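PDB 2JH3: ribosomal protein S2-related protein, which binds a [4Fe-4S] cluster and may act as a sirohydrochlorin ferrochelatase. Local coordinates for residues L59-Y64 / Y372-E377. Residues are numbered along the deposited sequence; the frame is centred on the assembly and turned at random.
Sequences LRTVAY and YPAVIE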
loop_
_atom_site.group_PDB
_atom_site.type_symbol
_atom_site.label_atom_id
_atom_site.label_comp_id
_atom_site.label_asym_id
_atom_site.label_seq_id
_atom_site.Cartn_x
_atom_site.Cartn_y
_atom_site.Cartn_z
ATOM N N LEU A 59 -4.052 22.730 -16.173
ATOM C CA LEU A 59 -4.802 23.878 -16.698
ATOM C C LEU A 59 -6.164 24.084 -16.016
ATOM O O LEU A 59 -6.668 25.205 -15.915
ATOM C CB LEU A 59 -4.969 23.771 -18.218
ATOM C CG LEU A 59 -3.688 24.119 -19.008
ATOM C CD1 LEU A 59 -3.949 24.086 -20.515
ATOM C CD2 LEU A 59 -3.159 25.473 -18.581
ATOM N N ARG A 60 -6.710 22.999 -15.481
ATOM C CA ARG A 60 -7.964 23.043 -14.698
ATOM C C ARG A 60 -7.724 23.658 -13.313
ATOM O O ARG A 60 -8.637 24.078 -12.642
ATOM C CB ARG A 60 -8.528 21.600 -14.603
ATOM C CG ARG A 60 -8.196 20.958 -13.291
ATOM C CD ARG A 60 -8.957 19.657 -13.046
ATOM N NE ARG A 60 -8.219 18.482 -13.506
ATOM C CZ ARG A 60 -8.537 17.740 -14.570
ATOM N NH1 ARG A 60 -9.609 18.037 -15.300
ATOM N NH2 ARG A 60 -7.781 16.671 -14.878
ATOM N N THR A 61 -6.467 23.729 -12.882
ATOM C CA THR A 61 -6.166 24.337 -11.636
ATOM C C THR A 61 -5.911 25.843 -11.716
ATOM O O THR A 61 -5.711 26.460 -10.681
ATOM C CB THR A 61 -4.985 23.665 -10.928
ATOM O OG1 THR A 61 -3.748 24.073 -11.489
ATOM C CG2 THR A 61 -5.105 22.143 -10.977
ATOM N N VAL A 62 -5.852 26.425 -12.915
ATOM C CA VAL A 62 -5.419 27.823 -13.036
ATOM C C VAL A 62 -6.614 28.739 -12.809
ATOM O O VAL A 62 -7.721 28.456 -13.254
ATOM C CB VAL A 62 -4.614 28.146 -14.357
ATOM C CG1 VAL A 62 -3.676 27.013 -14.754
ATOM C CG2 VAL A 62 -5.454 28.453 -15.392
ATOM N N ALA A 63 -6.365 29.785 -12.053
ATOM C CA ALA A 63 -7.355 30.624 -11.532
ATOM C C ALA A 63 -7.859 31.658 -12.528
ATOM O O ALA A 63 -9.012 32.076 -12.413
ATOM C CB ALA A 63 -6.842 31.310 -10.261
ATOM N N TYR A 64 -7.014 31.996 -13.516
ATOM C CA TYR A 64 -7.225 33.108 -14.485
ATOM C C TYR A 64 -7.299 32.631 -15.910
ATOM O O TYR A 64 -7.045 31.466 -16.209
ATOM C CB TYR A 64 -6.146 34.166 -14.319
ATOM C CG TYR A 64 -6.024 34.540 -12.860
ATOM C CD1 TYR A 64 -7.122 35.024 -12.180
ATOM C CD2 TYR A 64 -4.835 34.355 -12.151
ATOM C CE1 TYR A 64 -7.036 35.330 -10.843
ATOM C CE2 TYR A 64 -4.744 34.641 -10.806
ATOM C CZ TYR A 64 -5.857 35.148 -10.174
ATOM O OH TYR A 64 -5.821 35.474 -8.843
ATOM N N TYR A 372 -3.289 18.022 -2.619
ATOM C CA TYR A 372 -4.129 17.135 -3.403
ATOM C C TYR A 372 -4.500 17.784 -4.764
ATOM O O TYR A 372 -5.625 18.202 -4.978
ATOM C CB TYR A 372 -5.430 16.787 -2.650
ATOM C CG TYR A 372 -5.422 15.721 -1.539
ATOM C CD1 TYR A 372 -4.968 14.422 -1.787
ATOM C CD2 TYR A 372 -5.946 15.994 -0.287
ATOM C CE1 TYR A 372 -5.015 13.461 -0.833
ATOM C CE2 TYR A 372 -5.989 15.021 0.716
ATOM C CZ TYR A 372 -5.576 13.717 0.404
ATOM O OH TYR A 372 -5.551 12.664 1.335
ATOM N N PRO A 373 -3.561 17.823 -5.702
ATOM C CA PRO A 373 -3.774 18.450 -7.023
ATOM C C PRO A 373 -5.002 17.977 -7.756
ATOM O O PRO A 373 -5.218 16.794 -7.866
ATOM C CB PRO A 373 -2.545 18.026 -7.801
ATOM C CG PRO A 373 -1.589 17.776 -6.829
ATOM C CD PRO A 373 -2.205 17.278 -5.617
ATOM N N ALA A 374 -5.818 18.955 -8.186
ATOM C CA ALA A 374 -6.980 18.778 -9.031
ATOM C C ALA A 374 -8.186 18.161 -8.377
ATOM O O ALA A 374 -9.219 18.125 -8.988
ATOM C CB ALA A 374 -6.646 18.015 -10.368
ATOM N N VAL A 375 -8.064 17.744 -7.120
ATOM C CA VAL A 375 -9.128 17.080 -6.441
ATOM C C VAL A 375 -10.323 18.026 -6.220
ATOM O O VAL A 375 -11.454 17.637 -6.355
ATOM C CB VAL A 375 -8.588 16.425 -5.125
ATOM C CG1 VAL A 375 -9.687 15.972 -4.252
ATOM C CG2 VAL A 375 -7.675 15.243 -5.444
ATOM N N ILE A 376 -10.081 19.253 -5.781
ATOM C CA ILE A 376 -11.198 20.175 -5.518
ATOM C C ILE A 376 -12.055 20.485 -6.781
ATOM O O ILE A 376 -13.268 20.337 -6.774
ATOM C CB ILE A 376 -10.669 21.521 -4.859
ATOM C CG1 ILE A 376 -10.227 21.323 -3.389
ATOM C CG2 ILE A 376 -11.689 22.627 -5.036
ATOM C CD1 ILE A 376 -10.940 20.486 -2.630
ATOM N N GLU A 377 -11.368 20.800 -7.865
ATOM C CA GLU A 377 -11.950 21.171 -9.129
ATOM C C GLU A 377 -12.694 19.988 -9.786
ATOM O O GLU A 377 -13.765 20.145 -10.362
ATOM C CB GLU A 377 -10.789 21.615 -10.033
ATOM C CG GLU A 377 -10.052 22.923 -9.586
ATOM C CD GLU A 377 -8.777 22.711 -8.787
ATOM O OE1 GLU A 377 -8.578 21.622 -8.277
ATOM O OE2 GLU A 377 -8.010 23.678 -8.612
#
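The loop 59-64, whose residues 59-61 have helical backbone angles, meets the start of helix 375-383 where Thr61 and Ala374, the N-cap residue, bring their CA atoms to 6.2 Å. No hydrogen bond joins the segments. The methyl of Ala374 lies at the edge of the Arg60 guanidinium, near its plane, with CB 3.5 Å from Arg60 NE. Ala374 has a positive phi of 73°, unusual for a residue with a side chain, and its small methyl lets the arginine run close by. Arginine suits its place by length: bent at chi3 (92°), Arg60 lays CD 4.0 Å from Glu377 CB, while NH2 reaches on to a salt bridge with Glu378. Glu377, bent at chi2, passes CG 3.6 Å from Arg60 O and swings OE2 to 3.6 Å from Thr61 CA; a glutamate fits because its CH2 groups pack on Arg60 while buried OE2 accepts a hydrogen bond from Trp281 NE1. OE2 also lies close to Glu369 OE1, so one of the two acids may be protonated. Thr61 OG1 makes a hydrogen bond to Val58 O, leaving its carbon atoms to face the carboxylate. An alanine in place of Glu377 would probably loosen this packing and leave the Trp281 indole without this acceptor. The contact thus joins the CbiX-family part to the stabilising domain, with Thr61 touching strand 43-48 and helix 361-371, and Ile376 and Glu377 against helix 275-290.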